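Local coordinates for protein lantibiotic dehydratase (Microbispora corallina, PDB 5EHK) that probably dehydrates serine and threonine residues of the precursor peptide of the lantibiotic NAI-107, using glutamyl-tRNA to activate them, at residues A231-P235 with V236-I240; Q255-A258 with Q259-L263. All coordinates share one frame; numbering follows the deposited sequence.

Interaction 1 of 2, residues A231-P235 with V236-I240; sequences ARRSP and VVAEI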
loop_
_atom_site.group_PDB
_atom_site.type_symbol
_atom_site.label_atom_id
_atom_site.label_comp_id
_atom_site.label_asym_id
_atom_site.label_seq_id
_atom_site.Cartn_x
_atom_site.Cartn_y
_atom_site.Cartn_z
ATOM N N ALA A 231 -5.815 -37.071 -4.351
ATOM C CA ALA A 231 -5.790 -38.530 -4.438
ATOM C C ALA A 231 -4.408 -39.071 -4.069
ATOM O O ALA A 231 -3.408 -38.409 -4.323
ATOM C CB ALA A 231 -6.163 -38.968 -5.837
ATOM N N ARG A 232 -4.338 -40.257 -3.467
ATOM C CA ARG A 232 -3.039 -40.885 -3.237
ATOM C C ARG A 232 -2.450 -41.387 -4.559
ATOM O O ARG A 232 -3.139 -42.019 -5.363
ATOM C CB ARG A 232 -3.130 -42.039 -2.240
ATOM C CG ARG A 232 -1.781 -42.723 -1.982
ATOM C CD ARG A 232 -1.881 -43.920 -1.042
ATOM N NE ARG A 232 -2.525 -43.579 0.232
ATOM C CZ ARG A 232 -1.887 -43.170 1.334
ATOM N NH1 ARG A 232 -0.562 -43.043 1.341
ATOM N NH2 ARG A 232 -2.580 -42.895 2.437
ATOM N N ARG A 233 -1.163 -41.124 -4.773
ATOM C CA ARG A 233 -0.513 -41.465 -6.042
ATOM C C ARG A 233 0.206 -42.816 -5.971
ATOM O O ARG A 233 1.417 -42.891 -5.824
ATOM C CB ARG A 233 0.455 -40.359 -6.451
ATOM C CG ARG A 233 1.133 -40.567 -7.787
ATOM C CD ARG A 233 2.005 -39.357 -8.119
ATOM N NE ARG A 233 2.736 -39.543 -9.368
ATOM C CZ ARG A 233 4.006 -39.919 -9.410
ATOM N NH1 ARG A 233 4.640 -40.156 -8.276
ATOM N NH2 ARG A 233 4.625 -40.081 -10.569
ATOM N N SER A 234 -0.566 -43.883 -6.070
ATOM C CA SER A 234 -0.037 -45.237 -6.039
ATOM C C SER A 234 0.675 -45.530 -7.351
ATOM O O SER A 234 0.601 -44.728 -8.273
ATOM C CB SER A 234 -1.198 -46.219 -5.836
ATOM O OG SER A 234 -2.184 -46.058 -6.847
ATOM N N PRO A 235 1.387 -46.667 -7.436
ATOM C CA PRO A 235 2.049 -47.008 -8.697
ATOM C C PRO A 235 1.088 -47.219 -9.856
ATOM O O PRO A 235 1.455 -46.956 -10.997
ATOM C CB PRO A 235 2.780 -48.312 -8.377
ATOM C CG PRO A 235 2.948 -48.325 -6.933
ATOM C CD PRO A 235 1.840 -47.525 -6.326
ATOM N N VAL A 236 -0.106 -47.735 -9.580
ATOM C CA VAL A 236 -1.090 -47.978 -10.645
ATOM C C VAL A 236 -1.626 -46.649 -11.170
ATOM O O VAL A 236 -1.731 -46.433 -12.381
ATOM C CB VAL A 236 -2.279 -48.803 -10.163
ATOM C CG1 VAL A 236 -2.990 -49.408 -11.378
ATOM C CG2 VAL A 236 -1.807 -49.889 -9.230
ATOM N N VAL A 237 -2.010 -45.795 -10.220
ATOM C CA VAL A 237 -2.425 -44.422 -10.476
ATOM C C VAL A 237 -1.384 -43.636 -11.286
ATOM O O VAL A 237 -1.743 -42.962 -12.256
ATOM C CB VAL A 237 -2.761 -43.688 -9.139
ATOM C CG1 VAL A 237 -2.745 -42.173 -9.304
ATOM C CG2 VAL A 237 -4.093 -44.173 -8.566
ATOM N N ALA A 238 -0.104 -43.744 -10.920
ATOM C CA ALA A 238 0.948 -43.001 -11.623
ATOM C C ALA A 238 1.182 -43.502 -13.051
ATOM O O ALA A 238 1.405 -42.691 -13.970
ATOM C CB ALA A 238 2.236 -43.028 -10.844
ATOM N N GLU A 239 1.100 -44.823 -13.234
ATOM C CA GLU A 239 1.249 -45.450 -14.551
ATOM C C GLU A 239 0.124 -45.037 -15.494
ATOM O O GLU A 239 0.338 -44.838 -16.700
ATOM C CB GLU A 239 1.264 -46.975 -14.418
ATOM C CG GLU A 239 1.576 -47.708 -15.715
ATOM C CD GLU A 239 3.053 -47.710 -16.045
ATOM O OE1 GLU A 239 3.858 -47.415 -15.141
ATOM O OE2 GLU A 239 3.411 -47.979 -17.213
ATOM N N ILE A 240 -1.077 -44.922 -14.936
ATOM C CA ILE A 240 -2.241 -44.542 -15.711
ATOM C C ILE A 240 -2.019 -43.135 -16.231
ATOM O O ILE A 240 -2.089 -42.879 -17.444
ATOM C CB ILE A 240 -3.518 -44.612 -14.852
ATOM C CG1 ILE A 240 -3.924 -46.077 -14.634
ATOM C CG2 ILE A 240 -4.641 -43.840 -15.512
ATOM C CD1 ILE A 240 -5.113 -46.280 -13.737
#
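Arg233 reaches across the first turn of helix 235-243 to lie over Ala238, while Ser234 caps that turn. From CB, the arginine chain runs fully extended to NE, with CG anti to the backbone N (chi1 -177°), and this course carries it along the outside of the helix. Its CG comes within 4.1 Å of Ala238 CB. Further out the whole guanidinium edge follows the same methyl: NE lies 3.8 Å, CZ 3.9 Å and NH2 3.8 Å from Ala238 CB. The methyl group therefore sits over one face of the guanidinium, shifted toward its rim. Val237 turns to the preceding strand end, its CG1 resting 4.0 Å from Arg233 CA and close to Arg232 O, and its side chain also touches Met275 of helix 267-278. The guanidinium of Arg232 turns away to a salt bridge with Asp207.

Ser234 holds the N-cap. Its hydroxyl stands between the backbone N and the carbonyl carbon (chi1 56°), from where OG accepts a weak bond from Val237 N at 3.4 Å. Its carbonyl starts the helical pattern: Ala238 N donates to Ser234 O at 2.9 Å. Pro235 takes the first helical position, where its lack of an N-H costs no helical bond, and its O receives Glu239 N at 3.1 Å.

Two kinds of contact thus meet at this helix start. Ser234 OG weakly caps the amide of Val237, and the carbonyls of Ser234 and Pro235 take those of Ala238 and Glu239. Arg233 adds a van der Waals contact through its aliphatic chain and one guanidinium face, which leaves its N-H groups to point past the methyl.

Interaction 2 of 2, residues Q255-A258 with Q259-L263; sequences QSVA and QRFEL
The Phe261 ring receives Val257 O at its edge, in the ring plane and nearest to CD2; neither segment stacks on its faces, and helix 235-243 covers this side of the contact. This is the C-terminal end of helix 250-260, closed by a Schellman motif. Phe261 CG is anti to the carbonyl carbon (chi1 -68°), which sets the ring beside Val257, the two side chains pointing the same way. Val257 CG1 packs against Phe261 CD2 at 3.7 Å.

Val257 O also accepts the hydrogen bond of Phe261 N, 3.2 Å away, so backbone bond and ring edge meet at one oxygen. In the preceding turn, Gln259 N donates to Gln255 O, and Arg260 N donates to Ser256 O at 3.1 Å. The hydroxyl of Ser256 looks back along the helix, where OG makes a weak hydrogen bond with Arg252 O.

Glu262 ends the helical course by adopting a positive phi of 46°. The chain then folds back, and Glu262 N bonds to Gln259 O, the shorter of the two bonds of the motif in sequence span. In the longer one, Leu263 N meets a lone pair of Ala258 O, in the carbonyl plane, at 2.6 Å.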
loop_
_atom_site.group_PDB
_atom_site.type_symbol
_atom_site.label_atom_id
_atom_site.label_comp_id
_atom_site.label_asym_id
_atom_site.label_seq_id
_atom_site.Cartn_x
_atom_site.Cartn_y
_atom_site.Cartn_z
ATOM N N GLN A 255 -6.007 -52.229 -20.535
ATOM C CA GLN A 255 -5.435 -53.561 -20.739
ATOM C C GLN A 255 -3.935 -53.600 -20.459
ATOM O O GLN A 255 -3.440 -54.545 -19.843
ATOM C CB GLN A 255 -5.734 -54.087 -22.150
ATOM C CG GLN A 255 -6.863 -55.126 -22.202
ATOM C CD GLN A 255 -7.590 -55.130 -23.545
ATOM O OE1 GLN A 255 -7.071 -54.635 -24.550
ATOM N NE2 GLN A 255 -8.805 -55.673 -23.559
ATOM N N SER A 256 -3.214 -52.576 -20.902
ATOM C CA SER A 256 -1.783 -52.520 -20.649
ATOM C C SER A 256 -1.465 -52.442 -19.156
ATOM O O SER A 256 -0.593 -53.171 -18.665
ATOM C CB SER A 256 -1.158 -51.371 -21.408
ATOM O OG SER A 256 -1.246 -51.644 -22.791
ATOM N N VAL A 257 -2.199 -51.591 -18.435
ATOM C CA VAL A 257 -2.017 -51.433 -16.987
ATOM C C VAL A 257 -2.318 -52.730 -16.233
ATOM O O VAL A 257 -1.660 -53.065 -15.251
ATOM C CB VAL A 257 -2.863 -50.255 -16.411
ATOM C CG1 VAL A 257 -2.720 -50.165 -14.896
ATOM C CG2 VAL A 257 -2.452 -48.935 -17.050
ATOM N N ALA A 258 -3.319 -53.459 -16.707
ATOM C CA ALA A 258 -3.658 -54.755 -16.135
ATOM C C ALA A 258 -2.516 -55.758 -16.284
ATOM O O ALA A 258 -2.263 -56.555 -15.382
ATOM C CB ALA A 258 -4.907 -55.298 -16.791
ATOM N N GLN A 259 -1.855 -55.735 -17.440
ATOM C CA GLN A 259 -0.720 -56.619 -17.684
ATOM C C GLN A 259 0.447 -56.294 -16.756
ATOM O O GLN A 259 0.774 -57.079 -15.861
ATOM C CB GLN A 259 -0.266 -56.524 -19.143
ATOM C CG GLN A 259 -1.186 -57.230 -20.124
ATOM C CD GLN A 259 -0.626 -57.226 -21.529
ATOM O OE1 GLN A 259 0.198 -56.375 -21.873
ATOM N NE2 GLN A 259 -1.060 -58.181 -22.349
ATOM N N ARG A 260 1.046 -55.122 -16.984
ATOM C CA ARG A 260 2.177 -54.598 -16.209
ATOM C C ARG A 260 2.053 -54.849 -14.704
ATOM O O ARG A 260 3.016 -55.229 -14.044
ATOM C CB ARG A 260 2.359 -53.095 -16.494
ATOM C CG ARG A 260 3.075 -52.304 -15.388
ATOM C CD ARG A 260 4.592 -52.283 -15.570
ATOM N NE ARG A 260 5.275 -51.659 -14.442
ATOM C CZ ARG A 260 5.480 -52.268 -13.275
ATOM N NH1 ARG A 260 5.061 -53.510 -13.087
ATOM N NH2 ARG A 260 6.108 -51.644 -12.287
ATOM N N PHE A 261 0.863 -54.647 -14.167
ATOM C CA PHE A 261 0.641 -54.819 -12.742
ATOM C C PHE A 261 -0.003 -56.176 -12.419
ATOM O O PHE A 261 -0.374 -56.440 -11.270
ATOM C CB PHE A 261 -0.219 -53.673 -12.207
ATOM C CG PHE A 261 0.468 -52.330 -12.207
ATOM C CD1 PHE A 261 1.217 -51.915 -11.114
ATOM C CD2 PHE A 261 0.345 -51.472 -13.285
ATOM C CE1 PHE A 261 1.846 -50.667 -11.095
ATOM C CE2 PHE A 261 0.969 -50.223 -13.275
ATOM C CZ PHE A 261 1.719 -49.818 -12.171
ATOM N N GLU A 262 -0.154 -57.010 -13.451
ATOM C CA GLU A 262 -0.804 -58.327 -13.348
ATOM C C GLU A 262 -2.110 -58.234 -12.561
ATOM O O GLU A 262 -2.218 -58.759 -11.461
ATOM C CB GLU A 262 0.147 -59.396 -12.785
ATOM C CG GLU A 262 1.266 -59.760 -13.775
ATOM C CD GLU A 262 2.486 -60.430 -13.126
ATOM O OE1 GLU A 262 2.486 -60.648 -11.891
ATOM O OE2 GLU A 262 3.462 -60.708 -13.858
ATOM N N LEU A 263 -3.084 -57.535 -13.134
ATOM C CA LEU A 263 -4.388 -57.320 -12.502
ATOM C C LEU A 263 -5.570 -57.676 -13.431
ATOM O O LEU A 263 -5.388 -57.814 -14.651
ATOM C CB LEU A 263 -4.491 -55.863 -12.025
ATOM C CG LEU A 263 -3.819 -55.410 -10.719
ATOM C CD1 LEU A 263 -3.732 -53.880 -10.642
ATOM C CD2 LEU A 263 -4.590 -55.937 -9.518
#

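How the interactions relate
From the N terminus, strand 228-232 runs into interaction 1, which closes the short turn between the strand and helix 235-243. The chain then passes through strand 248-249 into helix 250-260, whose far end is closed by interaction 2. The two contacts lie in series and neither nest nor cross; one starts a helix and the other finishes one. Their centres are about 13 Å apart, yet helix 250-260 and the turn after it both meet helix 235-243: Val236 CG1 packs on Val257 CG1 at 3.6 Å, and Glu239 CB approaches Phe261 CE2 at 3.5 Å. Thus the start of one helix is joined to the end of the next within the N-terminal dehydratase region.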